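Local coordinates for antibiotic resistance protein (Deinococcus radiodurans, PDB 2VLI) that probably acts as a phosphotransferase of the P-loop NTPase superfamily that confers resistance to the antibiotic tunicamycin, at residues Phe109-Pro114 / Thr149-Ala154. Residues are numbered along the deposited sequence; the frame is centred on the assembly and turned at random.
With CD (cadmium ion), chain C.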
loop_
_atom_site.group_PDB
_atom_site.type_symbol
_atom_site.label_atom_id
_atom_site.label_comp_id
_atom_site.label_asym_id
_atom_site.label_seq_id
_atom_site.Cartn_x
_atom_site.Cartn_y
_atom_site.Cartn_z
ATOM N N PHE A 109 -6.057 -7.930 -13.213
ATOM C CA PHE A 109 -5.689 -9.002 -12.319
ATOM C C PHE A 109 -4.438 -8.655 -11.596
ATOM O O PHE A 109 -3.538 -7.993 -12.173
ATOM C CB PHE A 109 -5.400 -10.292 -13.124
ATOM C CG PHE A 109 -6.546 -10.775 -13.925
ATOM C CD1 PHE A 109 -7.628 -11.404 -13.301
ATOM C CD2 PHE A 109 -6.603 -10.555 -15.312
ATOM C CE1 PHE A 109 -8.695 -11.845 -14.032
ATOM C CE2 PHE A 109 -7.678 -10.988 -16.048
ATOM C CZ PHE A 109 -8.715 -11.643 -15.440
ATOM N N THR A 110 -4.317 -9.155 -10.356
ATOM C CA THR A 110 -3.074 -9.113 -9.571
ATOM C C THR A 110 -2.702 -10.548 -9.185
ATOM O O THR A 110 -3.533 -11.287 -8.678
ATOM C CB THR A 110 -3.232 -8.207 -8.334
ATOM O OG1 THR A 110 -3.440 -6.857 -8.778
ATOM C CG2 THR A 110 -2.002 -8.226 -7.395
ATOM N N LEU A 111 -1.483 -10.950 -9.529
ATOM C CA LEU A 111 -0.976 -12.281 -9.193
ATOM C C LEU A 111 -0.537 -12.322 -7.785
ATOM O O LEU A 111 0.334 -11.556 -7.372
ATOM C CB LEU A 111 0.191 -12.649 -10.078
ATOM C CG LEU A 111 -0.124 -12.514 -11.557
ATOM C CD1 LEU A 111 0.997 -13.047 -12.430
ATOM C CD2 LEU A 111 -1.447 -13.186 -11.894
ATOM N N ILE A 112 -1.138 -13.250 -7.037
ATOM C CA ILE A 112 -0.715 -13.574 -5.683
ATOM C C ILE A 112 0.195 -14.798 -5.724
ATOM O O ILE A 112 -0.267 -15.926 -5.848
ATOM C CB ILE A 112 -1.907 -13.874 -4.770
ATOM C CG1 ILE A 112 -2.929 -12.725 -4.821
ATOM C CG2 ILE A 112 -1.414 -14.193 -3.336
ATOM C CD1 ILE A 112 -2.276 -11.337 -4.691
ATOM N N ALA A 113 1.482 -14.561 -5.600
ATOM C CA ALA A 113 2.455 -15.594 -5.787
ATOM C C ALA A 113 3.071 -15.984 -4.466
ATOM O O ALA A 113 3.198 -15.151 -3.584
ATOM C CB ALA A 113 3.530 -15.123 -6.764
ATOM N N PRO A 114 3.482 -17.270 -4.331
ATOM C CA PRO A 114 4.133 -17.752 -3.127
ATOM C C PRO A 114 5.462 -17.059 -2.833
ATOM O O PRO A 114 6.239 -16.746 -3.767
ATOM C CB PRO A 114 4.360 -19.242 -3.426
ATOM C CG PRO A 114 3.291 -19.573 -4.383
ATOM C CD PRO A 114 3.241 -18.367 -5.288
ATOM N N THR A 149 -8.980 -7.953 -9.455
ATOM C CA THR A 149 -9.180 -9.380 -9.170
ATOM C C THR A 149 -7.873 -10.110 -8.884
ATOM O O THR A 149 -6.925 -9.977 -9.613
ATOM C CB THR A 149 -9.858 -9.997 -10.403
ATOM O OG1 THR A 149 -11.162 -9.413 -10.512
ATOM C CG2 THR A 149 -9.928 -11.571 -10.336
ATOM N N HIS A 150 -7.840 -10.859 -7.800
ATOM C CA HIS A 150 -6.730 -11.674 -7.407
ATOM C C HIS A 150 -6.720 -13.002 -8.140
ATOM O O HIS A 150 -7.749 -13.623 -8.327
ATOM C CB HIS A 150 -6.792 -11.928 -5.888
ATOM C CG HIS A 150 -6.550 -10.707 -5.047
ATOM N ND1 HIS A 150 -7.478 -10.200 -4.163
ATOM C CD2 HIS A 150 -5.496 -9.860 -5.002
ATOM C CE1 HIS A 150 -6.979 -9.128 -3.571
ATOM N NE2 HIS A 150 -5.788 -8.880 -4.075
ATOM N N ILE A 151 -5.530 -13.430 -8.549
ATOM C CA ILE A 151 -5.324 -14.790 -9.114
ATOM C C ILE A 151 -4.203 -15.403 -8.293
ATOM O O ILE A 151 -3.093 -14.911 -8.291
ATOM C CB ILE A 151 -4.871 -14.750 -10.579
ATOM C CG1 ILE A 151 -5.928 -14.135 -11.482
ATOM C CG2 ILE A 151 -4.465 -16.218 -11.089
ATOM C CD1 ILE A 151 -7.048 -14.984 -11.811
ATOM N N ASP A 152 -4.493 -16.448 -7.532
ATOM C CA ASP A 152 -3.457 -17.054 -6.702
ATOM C C ASP A 152 -2.806 -18.112 -7.540
ATOM O O ASP A 152 -3.492 -18.977 -8.080
ATOM C CB ASP A 152 -4.073 -17.709 -5.478
ATOM C CG ASP A 152 -3.043 -18.124 -4.425
ATOM O OD1 ASP A 152 -1.922 -18.693 -4.740
ATOM O OD2 ASP A 152 -3.341 -17.807 -3.247
ATOM N N THR A 153 -1.486 -18.062 -7.639
ATOM C CA THR A 153 -0.753 -18.888 -8.580
ATOM C C THR A 153 -0.122 -20.095 -7.887
ATOM O O THR A 153 0.550 -20.910 -8.538
ATOM C CB THR A 153 0.368 -18.073 -9.303
ATOM O OG1 THR A 153 1.353 -17.638 -8.369
ATOM C CG2 THR A 153 -0.203 -16.866 -10.007
ATOM N N ALA A 154 -0.339 -20.226 -6.571
ATOM C CA ALA A 154 0.158 -21.365 -5.821
ATOM C C ALA A 154 -0.132 -22.674 -6.567
ATOM O O ALA A 154 -1.267 -23.014 -6.870
ATOM C CB ALA A 154 -0.426 -21.411 -4.451
HETATM CD CD CD C . -9.554 -11.043 -3.482
HETATM O O HOH W 1 0.179 -17.819 -3.714
#
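T110, L111 and I112 pair in parallel with H150, I151 and D152. Four backbone hydrogen bonds join the two segments: T110 N to T149 O, I151 N to T110 O, I112 N to I151 O, and T153 N to I112 O at 3.0 Å. I112 O also receives a weak bond from T153 OG1 and accepts a hydrogen bond from a water. D152 OD1 closes an Asx turn by accepting A154 N at 2.9 Å.

H150 shares its side of the sheet with I112. Its CB lies 4.1 Å from I112 CG1. CG sits beside the backbone N, anti to the carbonyl carbon (chi1 -68°), and is also near I112 CG1. CD2 meets I112 CD1 at 3.6 Å, and the two side chains cross obliquely. ND1 binds the cadmium ion at 2.3 Å, and E145 is a further ligand. CE1, next to ND1, lies on the cadmium side of the ring. NE2 is hydrogen-bonded to L142 O, so both ring nitrogens are engaged and the ring rotation is fixed. On the other face, L111 CD2 meets I151 CB at 4.0 Å. F109 CD1 touches I151 CG1 at 3.7 Å. T149 CG2 approaches the F109 ring at its edge.

Strand 150-152 is an outermost strand of the parallel sheet of the P-loop NTPase fold. Strand 107-112 separates it from strand 7-11, and helix 158-169 packs on F109 and I151.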